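Local atomic coordinates of protein tudor (Drosophila melanogaster, PDB entry 3NTK), a protein that recognises methylated arginines of the Piwi protein Aubergine, is required for primordial germ cell formation, and is represented here by its last extended Tudor domain. Residues N5-Q10 against S135-V140; M15-Q20 against C111-S116; G51-A56 against R95-E100. All blocks are in the same frame, centred on the assembly; numbering follows the deposited sequence.

The three contacts are nested along the chain: contact 3 lies within the loop closed by contact 2, which in turn lies within the loop closed by contact 1. Contacts 1 and 2 have centres about 11 Å apart and share one mixed sheet, where strands 4-11 and 16-21 are neighbours. Contact 3 belongs to the separate four-stranded antiparallel sheet spanning 53-58 to 87-95; the centre of contact 3 lies about 27 Å from the centres of contacts 1 and 2. This is the layout of an extended Tudor domain: the canonical Tudor barrel is inserted into an OB-fold built from both ends of the chain, with helix 25-38 on the way from the OB-fold to the barrel.

Contact 1 (N5-Q10 against S135-V140); sequences NCVVVQ and SETFQV
S135 and E136 approach V7 through their backbone carbonyls, E136 O lying 3.9 Å from V7 CG1. A water between E136 O and V8 N accepts from V8 N at 2.9 Å, while the carboxylate of E136 turns to Y157 OH. T137 sets its CG2 methyl 3.6 Å from N5 OD1. At F138 the backbones form a hydrogen-bonded antiparallel pair: F138 N donates to C6 O (2.8 Å) and C6 N donates to F138 O (2.9 Å). Here the N-terminal strand 4-11 and the late strand 137-145 join in the OB-fold sheet of the extended Tudor domain. The F138 ring meets V8 CG2 obliquely at CD1, and it also packs on F129 and I130 of helix 120-131. Q139, the non-hydrogen-bonded partner of N5, lies alongside it on the same face. A bend at chi2 (75°) takes Q139 CD round, and Q139 NE2 donates to N5 OD1 at 3.0 Å, almost in line with the C=O (160°) though bent at the hydrogen (145°); the amide planes are nearly perpendicular. Q139 OE1 bonds to S159 N, and N5 ND2 to E22 OE1. V140 brings CG1 to within 3.8 Å of C6 SG.

Contact 2 (M15-Q20 against C111-S116); sequences MSFYVQ and CELDAS
The F17 ring carries C111 CB on one face, 3.6 Å above the ring plane and shifted toward the rim near CE2 and CZ, a CH-pi contact. C111 SG sits farther out, 4.9 Å from the F17 ring centroid and 34° off the normal, which makes the sulfur-aromatic approach oblique. L113 CG approaches F17 CE1 obliquely at 3.9 Å, and the two side chains cross at about a right angle. Outside the two segments, F11 also meets the ring with planes about 35° apart, and V153 of strand 151-157 touches it. The setting is the OB-fold part of the extended Tudor domain, where strand 16-21 pairs antiparallel with strand 109-113.

Between the two segments one backbone pair is formed. F17 N donates to C111 O at 3.1 Å and C111 N donates to F17 O at 2.8 Å, a hydrogen-bonded pair whose side chains emerge on the same face of the sheet. The first torsion of F17 (61°) puts CG between the backbone N and the carbonyl carbon, and the ring beyond it lies with one face to C111 CB. An alanine at F17 would probably open a gap beside C111 CB and L113 CG and leave both without their aromatic partner. Farther along the strand, V19 CG2 packs against C111 SG at 3.8 Å.

On the M15 side of the pair, E112 OE1 forms a salt bridge with K146 NZ. The same E112 OE1 accepts from a water at 2.6 Å, and that water also donates to M15 O at 2.7 Å.

Contact 3 (G51-A56 against R95-E100); sequences GALCVA and RQLPEE
V55 and L97 meet through their methyls, and the torsions of both side chains bear on the contact. In V55, CG1 is anti to the backbone N (chi1 175°), which leaves CG2 beside that N and anti to the carbonyl carbon. In L97, CG is likewise anti to the backbone N (chi1 177°) and chi2 (66°) sets CD1; V55 CG2 and L97 CD1 come together at 3.7 Å with the side chains crossing at about a right angle. The other methyl of the fork, L97 CD2, reaches L53 CD2 at 3.9 Å, so that L97 bridges two residues of strand 53-58. L97 CB also lies 3.9 Å from C54 CA.

The backbones are tied by a single hydrogen-bonded pair, in which V55 N donates to R95 O at 2.9 Å and R95 N donates to V55 O at 2.7 Å. Beyond it the direct pairing gives way to a water that accepts from L97 N at 3.0 Å and donates to L53 O at 2.8 Å. R95 CB lies 4.2 Å from V55 CB; the rest of the extended R95 chain leads away, and R95 NH1 bonds to E39 O. F64 of strand 63-72 touches both V55 and R95. Strands 53-58 and 87-95 are the first and last of the four-stranded sheet, and their pairing here closes the antiparallel barrel of the canonical Tudor fold.

Contact 1 (N5-Q10 against S135-V140)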
# COMPACT_ATOMS: atom_id res chain seq x y z
N ASN A 5 -0.36 -6.05 -14.03
CA ASN A 5 -0.63 -7.00 -12.96
C ASN A 5 -0.25 -6.38 -11.62
O ASN A 5 0.75 -5.66 -11.53
CB ASN A 5 0.17 -8.29 -13.15
CG ASN A 5 -0.37 -9.15 -14.27
OD1 ASN A 5 -1.59 -9.33 -14.39
ND2 ASN A 5 0.52 -9.71 -15.08
N CYS A 6 -1.04 -6.69 -10.60
CA CYS A 6 -0.79 -6.19 -9.26
C CYS A 6 -1.51 -7.08 -8.26
O CYS A 6 -2.27 -7.98 -8.64
CB CYS A 6 -1.31 -4.76 -9.12
SG CYS A 6 -3.10 -4.61 -9.27
N VAL A 7 -1.26 -6.82 -6.99
CA VAL A 7 -1.91 -7.55 -5.92
C VAL A 7 -2.49 -6.44 -5.05
O VAL A 7 -1.85 -5.40 -4.88
CB VAL A 7 -0.92 -8.40 -5.08
CG1 VAL A 7 -1.62 -9.00 -3.89
CG2 VAL A 7 -0.33 -9.51 -5.94
N VAL A 8 -3.70 -6.64 -4.54
CA VAL A 8 -4.33 -5.64 -3.68
C VAL A 8 -3.85 -5.93 -2.26
O VAL A 8 -4.03 -7.03 -1.75
CB VAL A 8 -5.87 -5.75 -3.74
CG1 VAL A 8 -6.51 -4.74 -2.80
CG2 VAL A 8 -6.34 -5.50 -5.17
N VAL A 9 -3.22 -4.95 -1.62
CA VAL A 9 -2.71 -5.15 -0.27
C VAL A 9 -3.57 -4.53 0.82
O VAL A 9 -3.46 -4.89 1.99
CB VAL A 9 -1.26 -4.61 -0.13
CG1 VAL A 9 -0.33 -5.40 -1.03
CG2 VAL A 9 -1.21 -3.12 -0.49
N GLN A 10 -4.42 -3.59 0.42
CA GLN A 10 -5.31 -2.92 1.36
C GLN A 10 -6.56 -2.50 0.59
O GLN A 10 -6.45 -1.91 -0.48
CB GLN A 10 -4.63 -1.68 1.95
CG GLN A 10 -5.36 -1.05 3.11
CD GLN A 10 -5.19 -1.83 4.40
OE1 GLN A 10 -5.80 -1.51 5.42
NE2 GLN A 10 -4.34 -2.86 4.36
N SER A 135 -4.45 -12.48 -1.86
CA SER A 135 -3.13 -12.82 -2.39
C SER A 135 -3.13 -13.05 -3.90
O SER A 135 -2.07 -13.25 -4.50
CB SER A 135 -2.59 -14.06 -1.68
OG SER A 135 -3.46 -15.17 -1.86
N GLU A 136 -4.30 -13.01 -4.51
CA GLU A 136 -4.40 -13.24 -5.95
C GLU A 136 -4.04 -12.02 -6.78
O GLU A 136 -4.09 -10.89 -6.31
CB GLU A 136 -5.81 -13.71 -6.32
CG GLU A 136 -6.32 -14.86 -5.47
CD GLU A 136 -7.32 -15.72 -6.21
OE1 GLU A 136 -8.21 -15.16 -6.88
OE2 GLU A 136 -7.22 -16.96 -6.12
N THR A 137 -3.69 -12.27 -8.04
CA THR A 137 -3.31 -11.21 -8.96
C THR A 137 -4.52 -10.60 -9.66
O THR A 137 -5.43 -11.31 -10.08
CB THR A 137 -2.34 -11.75 -10.03
OG1 THR A 137 -1.10 -12.12 -9.41
CG2 THR A 137 -2.07 -10.69 -11.09
N PHE A 138 -4.53 -9.28 -9.75
CA PHE A 138 -5.58 -8.52 -10.43
C PHE A 138 -4.83 -7.67 -11.45
O PHE A 138 -3.61 -7.65 -11.45
CB PHE A 138 -6.31 -7.58 -9.46
CG PHE A 138 -7.24 -8.28 -8.52
CD1 PHE A 138 -6.77 -8.89 -7.37
CD2 PHE A 138 -8.61 -8.32 -8.79
CE1 PHE A 138 -7.64 -9.56 -6.50
CE2 PHE A 138 -9.48 -8.98 -7.93
CZ PHE A 138 -9.00 -9.60 -6.79
N GLN A 139 -5.57 -6.99 -12.32
CA GLN A 139 -4.92 -6.10 -13.27
C GLN A 139 -5.61 -4.75 -13.15
O GLN A 139 -6.79 -4.67 -12.81
CB GLN A 139 -5.05 -6.59 -14.71
CG GLN A 139 -4.36 -7.91 -15.00
CD GLN A 139 -5.12 -9.07 -14.42
OE1 GLN A 139 -6.33 -9.21 -14.67
NE2 GLN A 139 -4.44 -9.91 -13.66
N VAL A 140 -4.86 -3.69 -13.41
CA VAL A 140 -5.42 -2.35 -13.36
C VAL A 140 -5.02 -1.59 -14.61
O VAL A 140 -3.91 -1.75 -15.11
CB VAL A 140 -4.94 -1.53 -12.13
CG1 VAL A 140 -5.53 -2.10 -10.85
CG2 VAL A 140 -3.41 -1.53 -12.07
O HOH W 1 -4.93 -9.27 -4.38

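Contact 2 (M15-Q20 against C111-S116)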
# COMPACT_ATOMS: atom_id res chain seq x y z
N MET A 15 -13.38 3.25 -3.87
CA MET A 15 -12.79 4.57 -3.97
C MET A 15 -11.50 4.76 -3.21
O MET A 15 -10.92 5.84 -3.22
CB MET A 15 -13.79 5.66 -3.59
CG MET A 15 -14.59 5.43 -2.36
SD MET A 15 -13.64 5.11 -0.90
CE MET A 15 -14.28 3.54 -0.51
N SER A 16 -11.03 3.71 -2.53
CA SER A 16 -9.78 3.82 -1.81
C SER A 16 -9.16 2.47 -1.46
O SER A 16 -9.62 1.80 -0.53
CB SER A 16 -9.95 4.64 -0.53
OG SER A 16 -8.69 4.87 0.09
N PHE A 17 -8.14 2.09 -2.22
CA PHE A 17 -7.44 0.85 -1.96
C PHE A 17 -5.98 0.98 -2.38
O PHE A 17 -5.59 1.94 -3.05
CB PHE A 17 -8.12 -0.35 -2.65
CG PHE A 17 -8.19 -0.25 -4.15
CD1 PHE A 17 -9.21 0.48 -4.77
CD2 PHE A 17 -7.28 -0.93 -4.95
CE1 PHE A 17 -9.31 0.51 -6.17
CE2 PHE A 17 -7.37 -0.90 -6.34
CZ PHE A 17 -8.39 -0.18 -6.95
N TYR A 18 -5.15 0.03 -1.94
CA TYR A 18 -3.73 0.05 -2.27
C TYR A 18 -3.30 -1.23 -2.98
O TYR A 18 -3.78 -2.32 -2.66
CB TYR A 18 -2.89 0.20 -1.00
CG TYR A 18 -2.99 1.56 -0.35
CD1 TYR A 18 -4.07 1.88 0.47
CD2 TYR A 18 -2.01 2.52 -0.57
CE1 TYR A 18 -4.17 3.14 1.07
CE2 TYR A 18 -2.09 3.78 0.02
CZ TYR A 18 -3.17 4.08 0.84
OH TYR A 18 -3.23 5.34 1.41
N VAL A 19 -2.37 -1.08 -3.92
CA VAL A 19 -1.86 -2.22 -4.67
C VAL A 19 -0.35 -2.20 -4.74
O VAL A 19 0.30 -1.18 -4.49
CB VAL A 19 -2.40 -2.23 -6.12
CG1 VAL A 19 -3.92 -2.18 -6.11
CG2 VAL A 19 -1.82 -1.05 -6.90
N GLN A 20 0.21 -3.36 -5.08
CA GLN A 20 1.64 -3.51 -5.26
C GLN A 20 1.75 -4.04 -6.68
O GLN A 20 1.30 -5.15 -6.97
CB GLN A 20 2.24 -4.51 -4.26
CG GLN A 20 2.52 -3.91 -2.87
CD GLN A 20 3.14 -4.91 -1.90
OE1 GLN A 20 3.61 -4.53 -0.82
NE2 GLN A 20 3.15 -6.18 -2.28
N CYS A 111 -5.01 3.81 -5.02
CA CYS A 111 -5.87 3.81 -6.20
C CYS A 111 -7.32 4.06 -5.84
O CYS A 111 -7.73 3.83 -4.70
CB CYS A 111 -5.85 2.45 -6.91
SG CYS A 111 -4.27 1.83 -7.47
N GLU A 112 -8.09 4.52 -6.82
CA GLU A 112 -9.52 4.72 -6.64
C GLU A 112 -10.15 4.34 -7.98
O GLU A 112 -9.63 4.69 -9.04
CB GLU A 112 -9.88 6.16 -6.25
CG GLU A 112 -9.61 7.25 -7.26
CD GLU A 112 -10.17 8.60 -6.80
OE1 GLU A 112 -9.90 8.98 -5.64
OE2 GLU A 112 -10.87 9.28 -7.59
N LEU A 113 -11.24 3.59 -7.92
CA LEU A 113 -11.89 3.15 -9.14
C LEU A 113 -12.62 4.24 -9.89
O LEU A 113 -13.17 5.17 -9.30
CB LEU A 113 -12.91 2.04 -8.84
CG LEU A 113 -12.42 0.62 -8.54
CD1 LEU A 113 -13.63 -0.30 -8.39
CD2 LEU A 113 -11.52 0.14 -9.66
N ASP A 114 -12.61 4.10 -11.21
CA ASP A 114 -13.34 5.00 -12.09
C ASP A 114 -14.76 4.57 -11.71
O ASP A 114 -15.16 3.44 -11.98
CB ASP A 114 -13.04 4.63 -13.54
CG ASP A 114 -14.00 5.27 -14.54
OD1 ASP A 114 -15.02 5.86 -14.12
OD2 ASP A 114 -13.72 5.17 -15.75
N ALA A 115 -15.50 5.46 -11.06
CA ALA A 115 -16.85 5.14 -10.60
C ALA A 115 -17.84 4.64 -11.66
O ALA A 115 -18.82 3.97 -11.33
CB ALA A 115 -17.43 6.34 -9.85
N SER A 116 -17.60 4.95 -12.92
CA SER A 116 -18.52 4.53 -13.98
C SER A 116 -18.38 3.05 -14.36
O SER A 116 -19.23 2.51 -15.07
CB SER A 116 -18.30 5.38 -15.22
OG SER A 116 -17.06 5.06 -15.83
O HOH W 2 -9.64 8.19 -3.20

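Contact 3 (G51-A56 against R95-E100)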
# COMPACT_ATOMS: atom_id res chain seq x y z
N GLY A 51 4.81 13.70 8.73
CA GLY A 51 5.54 13.78 7.47
C GLY A 51 6.92 13.16 7.49
O GLY A 51 7.48 12.85 6.45
N ALA A 52 7.48 12.97 8.69
CA ALA A 52 8.81 12.40 8.82
C ALA A 52 8.87 10.97 8.29
O ALA A 52 7.94 10.18 8.51
CB ALA A 52 9.25 12.43 10.27
N LEU A 53 9.95 10.65 7.60
CA LEU A 53 10.14 9.32 7.04
C LEU A 53 11.13 8.58 7.95
O LEU A 53 12.11 9.16 8.41
CB LEU A 53 10.71 9.41 5.63
CG LEU A 53 10.25 8.33 4.65
CD1 LEU A 53 8.74 8.47 4.43
CD2 LEU A 53 10.99 8.48 3.32
N CYS A 54 10.86 7.30 8.21
CA CYS A 54 11.74 6.52 9.07
C CYS A 54 11.48 5.04 8.86
O CYS A 54 10.85 4.63 7.89
CB CYS A 54 11.47 6.88 10.53
SG CYS A 54 9.78 6.46 11.09
N VAL A 55 12.02 4.24 9.77
CA VAL A 55 11.85 2.80 9.77
C VAL A 55 11.05 2.57 11.04
O VAL A 55 11.45 3.01 12.12
CB VAL A 55 13.20 2.07 9.86
CG1 VAL A 55 12.99 0.58 9.98
CG2 VAL A 55 14.04 2.38 8.63
N ALA A 56 9.90 1.91 10.92
CA ALA A 56 9.05 1.66 12.08
C ALA A 56 8.62 0.21 12.16
O ALA A 56 8.49 -0.47 11.14
CB ALA A 56 7.83 2.58 12.02
N ARG A 95 13.27 3.72 13.95
CA ARG A 95 14.70 3.74 13.73
C ARG A 95 14.96 4.63 12.52
O ARG A 95 14.07 4.86 11.70
CB ARG A 95 15.23 2.33 13.51
CG ARG A 95 14.96 1.46 14.74
CD ARG A 95 15.59 0.09 14.65
NE ARG A 95 15.26 -0.69 15.84
CZ ARG A 95 15.61 -1.96 16.03
NH1 ARG A 95 16.31 -2.60 15.10
NH2 ARG A 95 15.22 -2.59 17.13
N GLN A 96 16.18 5.14 12.42
CA GLN A 96 16.52 6.02 11.32
C GLN A 96 16.64 5.30 9.97
O GLN A 96 17.20 4.22 9.88
CB GLN A 96 17.80 6.78 11.64
CG GLN A 96 17.57 7.80 12.74
CD GLN A 96 18.75 8.72 12.94
OE1 GLN A 96 19.37 9.17 11.97
NE2 GLN A 96 19.06 9.04 14.19
N LEU A 97 16.09 5.93 8.94
CA LEU A 97 16.14 5.36 7.60
C LEU A 97 17.34 5.96 6.86
O LEU A 97 17.43 7.17 6.69
CB LEU A 97 14.86 5.69 6.84
CG LEU A 97 14.73 5.25 5.37
CD1 LEU A 97 14.70 3.73 5.29
CD2 LEU A 97 13.46 5.85 4.77
N PRO A 98 18.29 5.11 6.44
CA PRO A 98 19.47 5.61 5.72
C PRO A 98 19.00 6.43 4.51
O PRO A 98 18.00 6.07 3.88
CB PRO A 98 20.18 4.33 5.31
CG PRO A 98 19.85 3.39 6.45
CD PRO A 98 18.39 3.66 6.68
N GLU A 99 19.71 7.51 4.20
CA GLU A 99 19.32 8.35 3.07
C GLU A 99 19.15 7.56 1.78
O GLU A 99 18.24 7.82 1.01
CB GLU A 99 20.35 9.47 2.84
CG GLU A 99 20.28 10.63 3.83
CD GLU A 99 20.86 10.30 5.19
OE1 GLU A 99 21.50 9.24 5.32
OE2 GLU A 99 20.69 11.10 6.13
N GLU A 100 20.04 6.60 1.56
CA GLU A 100 19.99 5.76 0.36
C GLU A 100 18.70 4.94 0.27
O GLU A 100 18.23 4.66 -0.83
CB GLU A 100 21.20 4.82 0.35
CG GLU A 100 21.20 3.79 -0.75
CD GLU A 100 22.42 2.89 -0.71
OE1 GLU A 100 22.72 2.34 0.38
OE2 GLU A 100 23.09 2.72 -1.76
O HOH W 3 14.77 8.57 9.10